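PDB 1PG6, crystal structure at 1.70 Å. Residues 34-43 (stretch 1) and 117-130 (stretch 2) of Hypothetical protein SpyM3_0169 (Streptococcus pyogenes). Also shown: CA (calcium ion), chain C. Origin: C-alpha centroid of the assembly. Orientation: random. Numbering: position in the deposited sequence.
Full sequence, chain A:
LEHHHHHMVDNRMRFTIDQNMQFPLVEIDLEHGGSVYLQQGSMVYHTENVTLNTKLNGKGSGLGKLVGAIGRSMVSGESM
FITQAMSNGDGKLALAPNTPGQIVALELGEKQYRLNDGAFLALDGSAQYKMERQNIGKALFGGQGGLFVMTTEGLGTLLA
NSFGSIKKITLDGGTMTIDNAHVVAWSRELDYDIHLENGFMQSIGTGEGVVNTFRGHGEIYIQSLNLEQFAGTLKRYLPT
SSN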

# COMPACT_ATOMS: atom_id res chain seq x y z
N GLY A 34 -13.45 15.56 -8.21
CA GLY A 34 -12.49 14.47 -8.17
C GLY A 34 -12.05 14.12 -6.76
O GLY A 34 -12.04 14.97 -5.87
N SER A 35 -11.67 12.86 -6.56
CA SER A 35 -11.22 12.42 -5.24
C SER A 35 -10.11 11.39 -5.34
O SER A 35 -9.84 10.84 -6.41
CB SER A 35 -12.39 11.81 -4.46
OG SER A 35 -12.76 10.56 -5.02
N VAL A 36 -9.47 11.13 -4.21
CA VAL A 36 -8.40 10.15 -4.17
C VAL A 36 -8.25 9.59 -2.77
O VAL A 36 -8.36 10.32 -1.78
CB VAL A 36 -7.06 10.78 -4.61
CG1 VAL A 36 -6.73 11.98 -3.74
CG2 VAL A 36 -5.95 9.75 -4.54
N TYR A 37 -8.00 8.29 -2.69
CA TYR A 37 -7.78 7.62 -1.42
C TYR A 37 -6.30 7.79 -1.13
O TYR A 37 -5.48 7.69 -2.05
CB TYR A 37 -8.09 6.12 -1.52
CG TYR A 37 -9.52 5.77 -1.85
CD1 TYR A 37 -9.94 5.64 -3.17
CD2 TYR A 37 -10.45 5.54 -0.83
CE1 TYR A 37 -11.26 5.28 -3.47
CE2 TYR A 37 -11.76 5.19 -1.12
CZ TYR A 37 -12.16 5.06 -2.44
OH TYR A 37 -13.46 4.71 -2.73
N LEU A 38 -5.94 8.02 0.12
CA LEU A 38 -4.54 8.20 0.47
C LEU A 38 -4.13 7.59 1.80
O LEU A 38 -4.94 7.45 2.72
CB LEU A 38 -4.17 9.68 0.48
CG LEU A 38 -5.01 10.59 1.38
CD1 LEU A 38 -4.12 11.45 2.27
CD2 LEU A 38 -5.89 11.46 0.51
N GLN A 39 -2.86 7.21 1.86
CA GLN A 39 -2.26 6.64 3.06
C GLN A 39 -2.47 7.64 4.19
O GLN A 39 -2.13 8.82 4.05
CB GLN A 39 -0.77 6.42 2.81
CG GLN A 39 0.06 6.03 4.01
CD GLN A 39 1.54 6.00 3.68
OE1 GLN A 39 2.04 5.05 3.08
NE2 GLN A 39 2.25 7.07 4.05
N GLN A 40 -3.03 7.19 5.31
CA GLN A 40 -3.27 8.09 6.42
C GLN A 40 -2.00 8.85 6.78
O GLN A 40 -0.93 8.25 6.91
CB GLN A 40 -3.75 7.32 7.65
CG GLN A 40 -4.19 8.24 8.78
CD GLN A 40 -4.31 7.54 10.11
OE1 GLN A 40 -4.92 8.06 11.05
NE2 GLN A 40 -3.73 6.35 10.21
N GLY A 41 -2.12 10.16 6.91
CA GLY A 41 -0.99 11.00 7.26
C GLY A 41 -0.03 11.36 6.14
O GLY A 41 0.93 12.08 6.38
N SER A 42 -0.29 10.91 4.91
CA SER A 42 0.63 11.21 3.81
C SER A 42 0.51 12.61 3.22
O SER A 42 1.35 13.04 2.43
CB SER A 42 0.48 10.17 2.68
OG SER A 42 -0.80 10.23 2.09
N MSE A 43 -0.53 13.35 3.62
CA MSE A 43 -0.71 14.70 3.11
C MSE A 43 0.44 15.64 3.50
O MSE A 43 0.86 15.65 4.64
CB MSE A 43 -2.03 15.27 3.66
CG MSE A 43 -2.32 16.67 3.18
SE MSE A 43 -2.81 16.66 1.33
CE MSE A 43 -4.68 16.20 1.59
N ASP A 117 0.80 -4.49 3.62
CA ASP A 117 0.59 -3.37 4.53
C ASP A 117 1.76 -2.41 4.44
O ASP A 117 2.93 -2.81 4.49
CB ASP A 117 0.48 -3.84 5.98
CG ASP A 117 -0.90 -4.33 6.34
OD1 ASP A 117 -1.89 -3.66 5.95
OD2 ASP A 117 -1.00 -5.37 7.02
N GLY A 118 1.43 -1.13 4.32
CA GLY A 118 2.44 -0.11 4.24
C GLY A 118 2.84 0.23 2.82
O GLY A 118 3.47 1.26 2.60
N ALA A 119 2.48 -0.60 1.86
CA ALA A 119 2.85 -0.32 0.47
C ALA A 119 1.90 0.64 -0.24
O ALA A 119 2.24 1.19 -1.29
CB ALA A 119 2.96 -1.63 -0.33
N PHE A 120 0.72 0.83 0.32
CA PHE A 120 -0.26 1.72 -0.30
C PHE A 120 0.03 3.19 -0.06
O PHE A 120 0.33 3.60 1.07
CB PHE A 120 -1.67 1.42 0.24
CG PHE A 120 -2.72 2.36 -0.28
CD1 PHE A 120 -3.14 2.30 -1.60
CD2 PHE A 120 -3.28 3.33 0.56
CE1 PHE A 120 -4.10 3.18 -2.09
CE2 PHE A 120 -4.24 4.21 0.08
CZ PHE A 120 -4.65 4.14 -1.25
N LEU A 121 -0.07 3.98 -1.12
CA LEU A 121 0.12 5.43 -1.00
C LEU A 121 -1.11 6.19 -1.47
O LEU A 121 -1.60 7.07 -0.76
CB LEU A 121 1.34 5.89 -1.81
CG LEU A 121 1.52 7.42 -1.83
CD1 LEU A 121 1.56 7.96 -0.41
CD2 LEU A 121 2.79 7.79 -2.58
N ALA A 122 -1.62 5.85 -2.65
CA ALA A 122 -2.80 6.53 -3.18
C ALA A 122 -3.55 5.72 -4.22
O ALA A 122 -3.01 4.80 -4.84
CB ALA A 122 -2.39 7.88 -3.77
N LEU A 123 -4.81 6.08 -4.41
CA LEU A 123 -5.66 5.38 -5.36
C LEU A 123 -6.75 6.30 -5.88
O LEU A 123 -7.38 7.01 -5.11
CB LEU A 123 -6.30 4.16 -4.68
CG LEU A 123 -7.24 3.30 -5.53
CD1 LEU A 123 -6.45 2.58 -6.61
CD2 LEU A 123 -7.94 2.29 -4.63
N ASP A 124 -6.95 6.28 -7.19
CA ASP A 124 -7.99 7.09 -7.81
C ASP A 124 -9.33 6.83 -7.14
O ASP A 124 -9.66 5.69 -6.82
CB ASP A 124 -8.09 6.77 -9.30
CG ASP A 124 -7.49 7.85 -10.17
OD1 ASP A 124 -6.58 7.54 -10.97
OD2 ASP A 124 -7.93 9.01 -10.05
N GLY A 125 -10.10 7.89 -6.92
CA GLY A 125 -11.40 7.73 -6.30
C GLY A 125 -12.33 6.91 -7.17
O GLY A 125 -13.34 6.39 -6.70
N SER A 126 -12.00 6.80 -8.45
CA SER A 126 -12.80 6.03 -9.39
C SER A 126 -12.59 4.53 -9.20
O SER A 126 -13.40 3.72 -9.64
CB SER A 126 -12.44 6.42 -10.83
OG SER A 126 -11.07 6.17 -11.09
N ALA A 127 -11.49 4.16 -8.55
CA ALA A 127 -11.18 2.76 -8.30
C ALA A 127 -11.72 2.31 -6.95
O ALA A 127 -12.23 3.11 -6.18
CB ALA A 127 -9.67 2.53 -8.37
N GLN A 128 -11.59 1.01 -6.68
CA GLN A 128 -12.07 0.44 -5.43
C GLN A 128 -11.00 -0.48 -4.84
O GLN A 128 -10.05 -0.87 -5.53
CB GLN A 128 -13.34 -0.38 -5.71
CG GLN A 128 -14.22 -0.64 -4.50
CD GLN A 128 -15.19 0.50 -4.22
OE1 GLN A 128 -15.86 0.51 -3.18
NE2 GLN A 128 -15.27 1.46 -5.14
N TYR A 129 -11.13 -0.81 -3.57
CA TYR A 129 -10.17 -1.69 -2.93
C TYR A 129 -10.83 -2.48 -1.81
O TYR A 129 -11.87 -2.09 -1.28
CB TYR A 129 -9.00 -0.88 -2.36
CG TYR A 129 -9.30 -0.20 -1.03
CD1 TYR A 129 -9.12 -0.88 0.17
CD2 TYR A 129 -9.79 1.10 -0.99
CE1 TYR A 129 -9.43 -0.28 1.39
CE2 TYR A 129 -10.11 1.71 0.23
CZ TYR A 129 -9.93 1.02 1.41
OH TYR A 129 -10.24 1.62 2.61
N LYS A 130 -10.22 -3.60 -1.45
CA LYS A 130 -10.72 -4.43 -0.37
C LYS A 130 -9.53 -4.93 0.43
O LYS A 130 -8.47 -5.23 -0.13
CB LYS A 130 -11.51 -5.61 -0.91
CG LYS A 130 -12.13 -6.46 0.18
CD LYS A 130 -12.82 -7.70 -0.39
CE LYS A 130 -13.42 -8.54 0.72
NZ LYS A 130 -12.39 -8.94 1.73
CA CA C . 1.20 14.51 6.80
O HOH W 1 1.20 13.79 9.22

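A pair of antiparallel strands illustrates a general principle: the backbone ladder fixes where each CB points, and the rotamer then decides what the side chain can reach. Here strand 35-39 and strand 120-124 run at 175° to one another, 4.6 Å apart at closest approach, and four backbone hydrogen bonds join the two stretches. Tyr 37 and Leu 123 form the reciprocal pair at the centre, with Tyr 37 N donating to Leu 123 O (2.8 Å) and Leu 123 N returning a bond to Tyr 37 O (2.9 Å). Gln 39 N to Leu 121 O (2.9 Å) extends the ladder one way, and Gly 125 N to Ser 35 O (3.0 Å) the other. Between these rungs the carbonyls also receive CA-H...O contacts, the shortest from Ala 122 CA to Tyr 37 O at 3.1 Å.

Gly 125, whose N bonds to Ser 35 O, lies within the type I turn from Asp 124 to Ala 127, closed by Ala 127 N to Asp 124 O (2.9 Å). A CB on Gly 125 would point toward stretch 1 and fall 1.9 Å from Ser 35 OG, so the absence of a side chain leaves room for the p rotamer of Ser 35.

Tyr 37 has the largest area covered by the other stretch. Its CB meets Leu 123 CB at 4.1 Å, as expected for directly paired residues whose side chains share a face of the sheet. With chi1 at -63° (m) and chi2 at 89°, the ring lies against the turn, where Tyr 37 CE1 lies 3.7 Å from Gly 125 CA and 3.6 Å from Ala 127 O. Tyr 129, at chi1 79° (p), presents its ring edge to the face of Tyr 37. The planes meet at 84° with centroids 5.7 Å apart, an arrangement that sets the weakly positive hydrogens of an aromatic edge against the electron-rich face of its partner.

Phe 120 shows how a rotamer can redirect a side chain. Its CA-to-CB bond points sideways, yet in the t rotamer (176°) the ring reaches stretch 1, bringing Phe 120 CZ to 4.0 Å from Tyr 37 CB. Leu 121 makes the point more strongly: its CB points away, but chi1 174° (t) and chi2 55° (p) carry its end back, with Leu 121 CD1 3.9 Å from Ser 42 CB.

On the face shared by Leu 38 and Ala 122, the small alanine side chain is also reached diagonally, by Val 36 (chi1 57°, p), two residues before Leu 38, whose CG2 packs 4.1 Å from Ala 122 CB.

Beyond Gln 39 the first stretch leaves the ladder through a type II turn. Ser 42, in the p rotamer, directs OG to Gln 39 O (2.8 Å), the same carbonyl that accepts from Ser 42 N (2.9 Å). Gly 41 takes the positive phi of 80° that this turn requires, and Gly 41 O and Met 43 O, the latter from a selenomethionine, each bind the calcium ion CA at 2.5 Å.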